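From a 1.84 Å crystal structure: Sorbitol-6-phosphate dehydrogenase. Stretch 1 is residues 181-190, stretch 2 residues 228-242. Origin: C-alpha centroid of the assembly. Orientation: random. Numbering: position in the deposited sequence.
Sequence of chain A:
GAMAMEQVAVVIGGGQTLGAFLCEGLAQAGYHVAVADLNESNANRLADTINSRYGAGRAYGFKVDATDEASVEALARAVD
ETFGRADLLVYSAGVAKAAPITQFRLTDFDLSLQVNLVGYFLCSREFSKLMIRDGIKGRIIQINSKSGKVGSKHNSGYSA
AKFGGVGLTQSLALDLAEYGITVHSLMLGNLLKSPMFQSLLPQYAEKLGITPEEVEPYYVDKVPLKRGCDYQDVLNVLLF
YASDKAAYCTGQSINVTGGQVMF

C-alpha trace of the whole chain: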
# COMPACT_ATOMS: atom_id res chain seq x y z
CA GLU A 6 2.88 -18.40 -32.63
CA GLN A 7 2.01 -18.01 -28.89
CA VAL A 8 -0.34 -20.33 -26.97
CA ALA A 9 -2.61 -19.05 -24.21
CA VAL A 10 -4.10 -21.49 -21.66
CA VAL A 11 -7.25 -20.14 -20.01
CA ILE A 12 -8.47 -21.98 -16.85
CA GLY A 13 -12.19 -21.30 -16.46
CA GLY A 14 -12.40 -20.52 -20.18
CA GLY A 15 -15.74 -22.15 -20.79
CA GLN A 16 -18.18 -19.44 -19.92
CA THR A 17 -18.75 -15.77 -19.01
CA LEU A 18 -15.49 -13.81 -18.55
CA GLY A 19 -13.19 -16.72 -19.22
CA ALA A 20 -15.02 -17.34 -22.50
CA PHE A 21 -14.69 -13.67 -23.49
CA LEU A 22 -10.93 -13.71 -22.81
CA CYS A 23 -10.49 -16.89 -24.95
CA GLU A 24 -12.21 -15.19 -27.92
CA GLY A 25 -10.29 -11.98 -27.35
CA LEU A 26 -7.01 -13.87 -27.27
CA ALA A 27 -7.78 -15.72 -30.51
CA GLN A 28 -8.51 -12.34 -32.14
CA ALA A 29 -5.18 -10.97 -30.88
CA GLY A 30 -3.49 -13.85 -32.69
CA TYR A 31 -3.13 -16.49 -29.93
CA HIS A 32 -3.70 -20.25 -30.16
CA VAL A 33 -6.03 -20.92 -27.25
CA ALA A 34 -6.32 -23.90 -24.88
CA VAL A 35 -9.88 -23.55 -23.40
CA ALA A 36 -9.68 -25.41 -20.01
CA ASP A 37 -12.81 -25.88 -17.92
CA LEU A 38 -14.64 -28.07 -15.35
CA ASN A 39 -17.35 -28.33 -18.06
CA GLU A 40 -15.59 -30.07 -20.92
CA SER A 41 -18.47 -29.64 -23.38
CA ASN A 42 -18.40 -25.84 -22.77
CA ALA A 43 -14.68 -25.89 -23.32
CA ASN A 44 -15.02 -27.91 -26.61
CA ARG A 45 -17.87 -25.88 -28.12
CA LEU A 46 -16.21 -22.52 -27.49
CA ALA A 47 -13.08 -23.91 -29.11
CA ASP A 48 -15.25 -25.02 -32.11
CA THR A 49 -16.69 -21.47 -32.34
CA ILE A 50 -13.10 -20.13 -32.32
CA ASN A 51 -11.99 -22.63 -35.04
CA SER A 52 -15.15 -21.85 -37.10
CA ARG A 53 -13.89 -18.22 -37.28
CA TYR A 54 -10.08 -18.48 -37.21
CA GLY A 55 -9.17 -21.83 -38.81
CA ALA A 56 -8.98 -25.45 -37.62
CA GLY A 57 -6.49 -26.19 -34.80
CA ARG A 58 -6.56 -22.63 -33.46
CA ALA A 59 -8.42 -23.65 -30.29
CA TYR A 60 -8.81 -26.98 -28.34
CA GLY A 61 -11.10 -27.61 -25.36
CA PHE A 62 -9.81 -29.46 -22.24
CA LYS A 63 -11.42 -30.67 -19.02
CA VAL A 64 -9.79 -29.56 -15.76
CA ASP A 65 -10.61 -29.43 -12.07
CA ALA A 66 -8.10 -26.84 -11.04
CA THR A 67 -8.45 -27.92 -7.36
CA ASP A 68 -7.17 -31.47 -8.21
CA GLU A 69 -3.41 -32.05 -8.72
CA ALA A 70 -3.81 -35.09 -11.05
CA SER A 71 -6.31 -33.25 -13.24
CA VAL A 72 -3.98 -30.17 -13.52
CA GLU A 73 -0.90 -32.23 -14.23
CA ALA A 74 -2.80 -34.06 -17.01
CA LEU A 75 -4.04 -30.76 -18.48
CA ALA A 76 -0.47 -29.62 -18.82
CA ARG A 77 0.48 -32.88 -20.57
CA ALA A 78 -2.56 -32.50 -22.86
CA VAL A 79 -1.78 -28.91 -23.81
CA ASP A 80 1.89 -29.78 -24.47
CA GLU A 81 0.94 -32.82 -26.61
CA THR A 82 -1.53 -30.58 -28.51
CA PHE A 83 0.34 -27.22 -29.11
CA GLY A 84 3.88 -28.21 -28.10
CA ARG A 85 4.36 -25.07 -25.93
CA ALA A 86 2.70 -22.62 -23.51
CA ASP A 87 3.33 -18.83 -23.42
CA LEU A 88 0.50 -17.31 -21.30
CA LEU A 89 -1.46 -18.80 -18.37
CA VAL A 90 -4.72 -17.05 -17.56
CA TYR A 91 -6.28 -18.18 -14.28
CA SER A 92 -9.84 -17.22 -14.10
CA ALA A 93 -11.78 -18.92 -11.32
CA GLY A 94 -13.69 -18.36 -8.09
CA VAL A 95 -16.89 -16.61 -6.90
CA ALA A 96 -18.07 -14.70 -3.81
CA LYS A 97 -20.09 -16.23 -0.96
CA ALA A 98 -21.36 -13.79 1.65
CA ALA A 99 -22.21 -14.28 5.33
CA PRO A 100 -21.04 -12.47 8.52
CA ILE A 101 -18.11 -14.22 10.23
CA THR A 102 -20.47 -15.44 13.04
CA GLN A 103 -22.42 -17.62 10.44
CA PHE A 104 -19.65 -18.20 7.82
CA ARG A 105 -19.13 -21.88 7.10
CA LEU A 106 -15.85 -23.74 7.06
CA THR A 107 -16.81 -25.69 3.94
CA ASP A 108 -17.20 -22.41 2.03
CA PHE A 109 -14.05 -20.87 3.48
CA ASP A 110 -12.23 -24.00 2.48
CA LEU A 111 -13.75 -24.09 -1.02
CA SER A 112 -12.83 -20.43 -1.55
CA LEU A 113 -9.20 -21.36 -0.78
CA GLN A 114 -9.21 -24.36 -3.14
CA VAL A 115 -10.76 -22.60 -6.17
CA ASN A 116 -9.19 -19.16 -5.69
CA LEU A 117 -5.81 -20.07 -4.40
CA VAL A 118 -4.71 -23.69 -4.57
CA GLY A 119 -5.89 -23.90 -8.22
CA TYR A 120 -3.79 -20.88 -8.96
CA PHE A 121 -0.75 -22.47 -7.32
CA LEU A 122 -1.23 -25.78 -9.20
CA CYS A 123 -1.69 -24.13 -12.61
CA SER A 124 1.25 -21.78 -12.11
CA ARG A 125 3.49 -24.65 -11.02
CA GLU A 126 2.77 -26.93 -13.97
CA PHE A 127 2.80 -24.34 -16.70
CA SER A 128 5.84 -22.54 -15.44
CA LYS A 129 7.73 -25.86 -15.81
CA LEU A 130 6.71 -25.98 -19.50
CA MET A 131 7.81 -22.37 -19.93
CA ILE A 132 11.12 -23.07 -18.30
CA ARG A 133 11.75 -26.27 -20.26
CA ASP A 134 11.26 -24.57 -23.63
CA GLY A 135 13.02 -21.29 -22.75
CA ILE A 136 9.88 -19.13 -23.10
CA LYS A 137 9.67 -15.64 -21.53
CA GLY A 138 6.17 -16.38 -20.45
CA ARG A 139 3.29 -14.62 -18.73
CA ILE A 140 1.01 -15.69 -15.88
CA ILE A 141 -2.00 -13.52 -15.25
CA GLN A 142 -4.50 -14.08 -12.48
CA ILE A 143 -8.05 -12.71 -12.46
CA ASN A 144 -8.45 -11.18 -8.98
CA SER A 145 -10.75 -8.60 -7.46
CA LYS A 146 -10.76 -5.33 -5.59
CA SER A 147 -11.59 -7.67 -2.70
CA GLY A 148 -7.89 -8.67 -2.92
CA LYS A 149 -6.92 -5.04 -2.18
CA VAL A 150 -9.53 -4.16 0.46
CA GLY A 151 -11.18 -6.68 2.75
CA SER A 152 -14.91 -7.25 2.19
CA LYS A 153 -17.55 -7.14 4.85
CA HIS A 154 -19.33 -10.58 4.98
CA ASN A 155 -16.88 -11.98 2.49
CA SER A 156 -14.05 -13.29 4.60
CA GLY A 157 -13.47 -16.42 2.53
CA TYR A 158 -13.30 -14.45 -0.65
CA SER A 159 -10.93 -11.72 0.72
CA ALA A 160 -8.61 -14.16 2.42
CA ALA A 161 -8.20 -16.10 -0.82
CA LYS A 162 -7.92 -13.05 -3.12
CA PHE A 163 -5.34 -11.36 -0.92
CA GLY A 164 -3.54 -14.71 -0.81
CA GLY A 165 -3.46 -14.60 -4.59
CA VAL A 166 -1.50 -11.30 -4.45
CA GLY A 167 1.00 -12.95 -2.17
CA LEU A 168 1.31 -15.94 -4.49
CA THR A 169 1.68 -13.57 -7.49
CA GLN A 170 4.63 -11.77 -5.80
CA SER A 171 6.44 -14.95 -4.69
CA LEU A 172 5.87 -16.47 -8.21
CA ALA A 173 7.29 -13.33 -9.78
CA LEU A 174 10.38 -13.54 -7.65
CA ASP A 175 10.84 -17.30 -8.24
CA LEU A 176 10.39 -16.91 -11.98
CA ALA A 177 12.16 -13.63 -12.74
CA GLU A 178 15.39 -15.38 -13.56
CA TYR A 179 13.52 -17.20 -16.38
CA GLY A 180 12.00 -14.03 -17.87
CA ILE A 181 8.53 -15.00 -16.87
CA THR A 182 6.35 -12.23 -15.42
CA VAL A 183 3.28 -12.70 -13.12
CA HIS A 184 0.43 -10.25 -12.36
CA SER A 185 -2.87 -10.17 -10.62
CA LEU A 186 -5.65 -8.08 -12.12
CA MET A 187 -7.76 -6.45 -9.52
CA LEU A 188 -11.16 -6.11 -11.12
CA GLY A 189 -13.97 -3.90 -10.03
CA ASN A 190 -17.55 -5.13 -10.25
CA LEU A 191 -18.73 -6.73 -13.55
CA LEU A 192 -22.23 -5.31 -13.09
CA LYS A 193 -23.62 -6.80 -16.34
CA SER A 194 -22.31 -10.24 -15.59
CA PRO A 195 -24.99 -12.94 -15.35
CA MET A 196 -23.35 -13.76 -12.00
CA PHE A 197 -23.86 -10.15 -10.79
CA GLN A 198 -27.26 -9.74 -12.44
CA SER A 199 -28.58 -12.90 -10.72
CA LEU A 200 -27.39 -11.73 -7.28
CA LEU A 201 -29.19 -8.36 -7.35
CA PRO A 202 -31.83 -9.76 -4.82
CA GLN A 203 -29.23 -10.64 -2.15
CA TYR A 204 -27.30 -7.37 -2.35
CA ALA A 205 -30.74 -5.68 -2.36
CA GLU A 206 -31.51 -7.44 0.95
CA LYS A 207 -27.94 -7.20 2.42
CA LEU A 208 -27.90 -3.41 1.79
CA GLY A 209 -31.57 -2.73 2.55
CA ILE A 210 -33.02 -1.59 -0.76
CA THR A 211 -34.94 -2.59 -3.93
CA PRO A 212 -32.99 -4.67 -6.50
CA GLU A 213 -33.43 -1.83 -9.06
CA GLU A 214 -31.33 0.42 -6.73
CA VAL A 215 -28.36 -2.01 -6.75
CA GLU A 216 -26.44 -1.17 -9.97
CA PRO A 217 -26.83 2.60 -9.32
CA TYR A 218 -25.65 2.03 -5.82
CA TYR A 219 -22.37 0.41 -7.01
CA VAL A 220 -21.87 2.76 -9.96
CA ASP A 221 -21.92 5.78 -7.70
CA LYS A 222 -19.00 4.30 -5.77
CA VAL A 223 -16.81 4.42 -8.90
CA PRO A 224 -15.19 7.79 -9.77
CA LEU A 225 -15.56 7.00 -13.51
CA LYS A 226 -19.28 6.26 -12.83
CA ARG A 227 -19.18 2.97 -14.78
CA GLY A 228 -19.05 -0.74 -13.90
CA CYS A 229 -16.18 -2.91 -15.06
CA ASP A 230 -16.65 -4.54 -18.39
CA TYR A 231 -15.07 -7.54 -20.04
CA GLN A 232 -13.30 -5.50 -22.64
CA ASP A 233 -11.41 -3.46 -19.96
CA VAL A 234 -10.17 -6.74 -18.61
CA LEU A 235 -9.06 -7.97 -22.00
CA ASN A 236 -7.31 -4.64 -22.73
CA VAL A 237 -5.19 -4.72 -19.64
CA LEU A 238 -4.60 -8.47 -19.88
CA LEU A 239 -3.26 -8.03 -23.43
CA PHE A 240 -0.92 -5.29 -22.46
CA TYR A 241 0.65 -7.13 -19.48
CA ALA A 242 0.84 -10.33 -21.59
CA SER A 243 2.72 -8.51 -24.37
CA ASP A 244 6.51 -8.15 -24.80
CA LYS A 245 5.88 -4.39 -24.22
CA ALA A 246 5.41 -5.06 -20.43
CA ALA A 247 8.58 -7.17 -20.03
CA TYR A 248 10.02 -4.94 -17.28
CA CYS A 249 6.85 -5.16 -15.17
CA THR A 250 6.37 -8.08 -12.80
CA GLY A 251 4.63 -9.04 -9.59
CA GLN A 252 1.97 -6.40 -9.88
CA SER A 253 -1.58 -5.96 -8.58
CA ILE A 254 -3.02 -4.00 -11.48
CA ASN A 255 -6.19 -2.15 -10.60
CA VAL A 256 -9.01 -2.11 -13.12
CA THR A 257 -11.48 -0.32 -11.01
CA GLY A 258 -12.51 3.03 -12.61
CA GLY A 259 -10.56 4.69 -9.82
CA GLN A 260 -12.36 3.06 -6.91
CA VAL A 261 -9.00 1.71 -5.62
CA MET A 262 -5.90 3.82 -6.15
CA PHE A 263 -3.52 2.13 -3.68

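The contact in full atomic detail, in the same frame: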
# COMPACT_ATOMS: atom_id res chain seq x y z
N ILE A 181 9.97 -14.90 -16.94
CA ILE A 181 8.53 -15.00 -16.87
C ILE A 181 8.02 -13.96 -15.87
O ILE A 181 8.48 -13.94 -14.77
CB ILE A 181 8.06 -16.40 -16.38
CG1 ILE A 181 8.58 -17.52 -17.31
CG2 ILE A 181 6.53 -16.44 -16.46
CD1 ILE A 181 8.44 -18.89 -16.73
N THR A 182 7.05 -13.16 -16.28
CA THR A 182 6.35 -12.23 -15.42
C THR A 182 4.96 -12.75 -14.97
O THR A 182 4.31 -13.52 -15.65
CB THR A 182 6.17 -10.86 -16.09
OG1 THR A 182 5.18 -10.95 -17.11
CG2 THR A 182 7.42 -10.34 -16.63
N VAL A 183 4.47 -12.22 -13.83
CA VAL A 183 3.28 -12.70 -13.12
C VAL A 183 2.59 -11.47 -12.55
O VAL A 183 3.27 -10.67 -11.85
CB VAL A 183 3.71 -13.58 -11.95
CG1 VAL A 183 2.46 -14.32 -11.33
CG2 VAL A 183 4.80 -14.57 -12.36
N HIS A 184 1.31 -11.33 -12.82
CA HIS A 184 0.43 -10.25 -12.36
C HIS A 184 -0.89 -10.73 -11.91
O HIS A 184 -1.37 -11.78 -12.38
CB HIS A 184 0.17 -9.26 -13.47
CG HIS A 184 1.40 -8.64 -14.03
ND1 HIS A 184 2.16 -7.74 -13.29
CD2 HIS A 184 2.05 -8.83 -15.21
CE1 HIS A 184 3.25 -7.43 -13.99
NE2 HIS A 184 3.20 -8.07 -15.17
N SER A 185 -1.51 -9.96 -11.01
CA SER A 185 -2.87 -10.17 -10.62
C SER A 185 -3.65 -8.94 -11.05
O SER A 185 -3.20 -7.77 -10.84
CB SER A 185 -2.94 -10.40 -9.10
OG SER A 185 -2.53 -11.72 -8.74
N LEU A 186 -4.81 -9.16 -11.65
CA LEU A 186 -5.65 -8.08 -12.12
C LEU A 186 -6.75 -7.86 -11.17
O LEU A 186 -7.56 -8.75 -10.97
CB LEU A 186 -6.25 -8.37 -13.52
CG LEU A 186 -5.34 -8.62 -14.70
CD1 LEU A 186 -6.11 -8.54 -16.04
CD2 LEU A 186 -4.13 -7.65 -14.67
N MET A 187 -6.81 -6.67 -10.55
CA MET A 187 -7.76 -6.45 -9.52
C MET A 187 -9.00 -5.83 -10.08
O MET A 187 -9.15 -4.62 -10.16
CB MET A 187 -7.10 -5.65 -8.35
CG MET A 187 -5.61 -5.94 -8.16
SD MET A 187 -5.24 -7.66 -7.71
CE MET A 187 -5.92 -7.75 -6.03
N LEU A 188 -9.96 -6.64 -10.45
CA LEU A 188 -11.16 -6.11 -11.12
C LEU A 188 -12.12 -5.45 -10.22
O LEU A 188 -12.32 -5.87 -9.07
CB LEU A 188 -11.92 -7.25 -11.83
CG LEU A 188 -11.04 -8.05 -12.81
CD1 LEU A 188 -11.92 -9.01 -13.56
CD2 LEU A 188 -10.15 -7.27 -13.75
N GLY A 189 -12.80 -4.41 -10.71
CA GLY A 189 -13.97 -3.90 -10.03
C GLY A 189 -15.14 -4.83 -10.35
O GLY A 189 -14.93 -5.95 -10.80
N ASN A 190 -16.35 -4.34 -10.16
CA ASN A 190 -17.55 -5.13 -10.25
C ASN A 190 -18.01 -5.24 -11.71
O ASN A 190 -18.10 -4.22 -12.40
CB ASN A 190 -18.68 -4.48 -9.45
CG ASN A 190 -18.41 -4.40 -7.95
OD1 ASN A 190 -18.18 -5.43 -7.30
ND2 ASN A 190 -18.58 -3.20 -7.37
N GLY A 228 -19.49 0.58 -14.35
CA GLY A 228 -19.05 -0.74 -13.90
C GLY A 228 -17.92 -1.29 -14.73
O GLY A 228 -17.55 -0.72 -15.77
N CYS A 229 -17.30 -2.38 -14.29
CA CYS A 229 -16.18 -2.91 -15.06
C CYS A 229 -16.73 -3.73 -16.20
O CYS A 229 -17.63 -4.52 -16.03
CB CYS A 229 -15.23 -3.75 -14.19
SG CYS A 229 -13.76 -4.40 -15.00
N ASP A 230 -16.17 -3.61 -17.37
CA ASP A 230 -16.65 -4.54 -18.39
C ASP A 230 -15.57 -5.46 -18.92
O ASP A 230 -14.37 -5.32 -18.64
CB ASP A 230 -17.49 -3.79 -19.46
CG ASP A 230 -16.66 -2.95 -20.42
OD1 ASP A 230 -15.42 -3.12 -20.42
OD2 ASP A 230 -17.24 -2.15 -21.21
N TYR A 231 -15.99 -6.46 -19.68
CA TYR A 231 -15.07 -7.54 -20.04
C TYR A 231 -13.98 -7.05 -20.93
O TYR A 231 -12.84 -7.59 -20.95
CB TYR A 231 -15.83 -8.72 -20.74
CG TYR A 231 -16.84 -9.55 -19.95
CD1 TYR A 231 -16.72 -9.77 -18.56
CD2 TYR A 231 -17.88 -10.18 -20.60
CE1 TYR A 231 -17.63 -10.58 -17.89
CE2 TYR A 231 -18.80 -10.98 -19.93
CZ TYR A 231 -18.67 -11.17 -18.57
OH TYR A 231 -19.58 -11.96 -17.91
N GLN A 232 -14.30 -6.04 -21.73
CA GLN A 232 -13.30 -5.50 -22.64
C GLN A 232 -12.16 -4.77 -21.89
O GLN A 232 -11.00 -4.84 -22.27
CB GLN A 232 -13.96 -4.58 -23.71
CG GLN A 232 -12.98 -4.08 -24.76
CD GLN A 232 -12.57 -5.17 -25.71
OE1 GLN A 232 -13.43 -5.90 -26.20
NE2 GLN A 232 -11.32 -5.30 -25.95
N ASP A 233 -12.49 -4.09 -20.80
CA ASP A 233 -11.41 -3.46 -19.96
C ASP A 233 -10.46 -4.52 -19.48
O ASP A 233 -9.30 -4.39 -19.53
CB ASP A 233 -12.00 -2.76 -18.76
CG ASP A 233 -13.03 -1.76 -19.11
OD1 ASP A 233 -12.78 -0.92 -20.02
OD2 ASP A 233 -14.07 -1.80 -18.47
N VAL A 234 -11.00 -5.65 -19.06
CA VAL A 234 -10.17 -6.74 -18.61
C VAL A 234 -9.22 -7.22 -19.67
O VAL A 234 -8.00 -7.33 -19.46
CB VAL A 234 -11.04 -7.91 -18.06
CG1 VAL A 234 -10.15 -9.04 -17.55
CG2 VAL A 234 -11.93 -7.44 -16.92
N LEU A 235 -9.80 -7.56 -20.83
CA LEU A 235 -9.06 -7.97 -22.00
C LEU A 235 -7.95 -7.01 -22.37
O LEU A 235 -6.82 -7.42 -22.56
CB LEU A 235 -10.08 -8.19 -23.16
CG LEU A 235 -9.53 -8.73 -24.48
CD1 LEU A 235 -8.82 -10.07 -24.31
CD2 LEU A 235 -10.69 -8.87 -25.47
N ASN A 236 -8.26 -5.70 -22.33
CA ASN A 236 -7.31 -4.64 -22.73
C ASN A 236 -6.07 -4.72 -21.93
O ASN A 236 -4.96 -4.87 -22.47
CB ASN A 236 -8.00 -3.26 -22.65
CG ASN A 236 -8.94 -3.00 -23.85
OD1 ASN A 236 -8.87 -3.73 -24.84
ND2 ASN A 236 -9.85 -1.99 -23.74
N VAL A 237 -6.27 -4.71 -20.60
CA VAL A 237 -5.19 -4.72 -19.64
C VAL A 237 -4.43 -6.07 -19.69
O VAL A 237 -3.19 -6.14 -19.67
CB VAL A 237 -5.76 -4.48 -18.22
CG1 VAL A 237 -4.72 -4.69 -17.15
CG2 VAL A 237 -6.38 -3.09 -18.07
N LEU A 238 -5.20 -7.15 -19.70
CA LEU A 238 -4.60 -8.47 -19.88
C LEU A 238 -3.62 -8.51 -21.06
O LEU A 238 -2.45 -8.94 -20.96
CB LEU A 238 -5.70 -9.52 -19.99
CG LEU A 238 -5.23 -10.98 -19.91
CD1 LEU A 238 -6.39 -11.81 -19.42
CD2 LEU A 238 -4.75 -11.51 -21.24
N LEU A 239 -4.07 -7.97 -22.19
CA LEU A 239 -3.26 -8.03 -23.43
C LEU A 239 -2.00 -7.24 -23.30
O LEU A 239 -0.94 -7.65 -23.80
CB LEU A 239 -4.05 -7.54 -24.62
CG LEU A 239 -5.20 -8.44 -25.12
CD1 LEU A 239 -5.98 -7.77 -26.26
CD2 LEU A 239 -4.67 -9.80 -25.50
N PHE A 240 -2.07 -6.12 -22.55
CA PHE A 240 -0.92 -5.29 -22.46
C PHE A 240 0.08 -5.99 -21.60
O PHE A 240 1.24 -6.19 -22.04
CB PHE A 240 -1.26 -3.86 -21.93
CG PHE A 240 -0.03 -3.08 -21.64
CD1 PHE A 240 0.81 -2.69 -22.69
CD2 PHE A 240 0.40 -2.89 -20.35
CE1 PHE A 240 2.00 -2.03 -22.44
CE2 PHE A 240 1.58 -2.24 -20.09
CZ PHE A 240 2.39 -1.80 -21.14
N TYR A 241 -0.32 -6.42 -20.38
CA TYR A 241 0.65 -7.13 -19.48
C TYR A 241 1.15 -8.50 -20.02
O TYR A 241 2.24 -8.98 -19.70
CB TYR A 241 0.19 -7.13 -18.00
CG TYR A 241 0.23 -5.71 -17.35
CD1 TYR A 241 1.38 -5.24 -16.75
CD2 TYR A 241 -0.85 -4.87 -17.39
CE1 TYR A 241 1.45 -3.91 -16.23
CE2 TYR A 241 -0.80 -3.59 -16.84
CZ TYR A 241 0.33 -3.13 -16.26
OH TYR A 241 0.42 -1.88 -15.67
N ALA A 242 0.39 -9.08 -20.92
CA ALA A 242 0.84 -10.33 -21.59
C ALA A 242 1.83 -10.08 -22.74
O ALA A 242 2.55 -10.99 -23.16
CB ALA A 242 -0.38 -11.09 -22.10
O HOH W 1 4.49 -8.40 -18.00

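Residues 182-188 form a strand, and a helix that begins at Tyr231 packs along it. The two run nearly antiparallel, with 165° between their N-to-C directions. Their axes come within 10.0 Å, a spacing filled by side chains. The start of the strand therefore lies near the C-terminal part of the helix, and Asn190 lies near Cys229, just before the helix.

Strand geometry sets which residues take part. Side chains alternate, so Thr182, His184, Leu186 and Leu188 point toward the helix. Ile181, Val183, Ser185 and Met187 are out of its reach. On the helix, Val234, Val237, Leu238 and Tyr241 make the contacts. Val234 to Val237 and Leu238 to Tyr241 are three apart, Val234 to Leu238 and Val237 to Tyr241 four, so the four line one side of the helix.

Leu186 is the centre of the apolar packing. Its chi1 is m and its chi2 is t, a common leucine conformation that directs both methyls to the helix. Leu186 CD2 lies 3.9 Å from Val237 CG1. Leu186 CD1 lies 4.1 Å from Leu238 CB and 4.3 Å from Val234 CG1. Leu188 has the same m, t conformation. It brings Leu188 CD2 to 3.6 Å from Val234 CG2. Val234 is in the t rotamer, as is Val237. The CA-to-CB bond of Val234 points sideways, yet its two methyls reach the strand: Val234 CG1 touches both leucines, and Val234 CG2 packs on Leu188. These contacts are apolar and are held by close fit and exclusion of water.

His184 and Tyr241 form an aromatic pair. Both have chi1 in m, and both CA-to-CB bonds point toward the opposite stretch. The ring centroids are 5.0 Å apart and the planes meet at 61°. The edge of Tyr241 is directed at the face of His184, with Tyr241 CD1 3.7 Å from His184 NE2. The polar atoms of both rings, including Tyr241 OH, are satisfied by hydrogen bonds elsewhere in the structure.

A water bridges the same end of the contact. The O of water 1 donates to Tyr241 O at 2.9 Å. The O of water 1 is also hydrogen-bonded to Thr182 OG1 at 2.8 Å and to His184 NE2 at 3.1 Å. Thr182 is in the p rotamer, and its OG1 stays 4.4 Å from Tyr241 O, too far for a direct bond. The water fills that gap.

At the other end the backbones bond directly. Cys229 N donates to Asn190 O at 2.8 Å, with an angle of 156°. This is the only direct hydrogen bond between the stretches. Cys229 is in the t rotamer, and its CB packs 4.0 Å from Gly189 C. The side chain of Asn190 leads away, so its contribution here comes from the carbonyl.

Asp230 caps the helix. The p rotamer of Asp230 turns Asp230 OD1 back to accept from Asp233 N at 3.1 Å. Asp233, in m, returns the bond: its OD2 accepts from Asp230 N at 3.0 Å. This reciprocal pair ties down the first turn, close to the Cys229 bond.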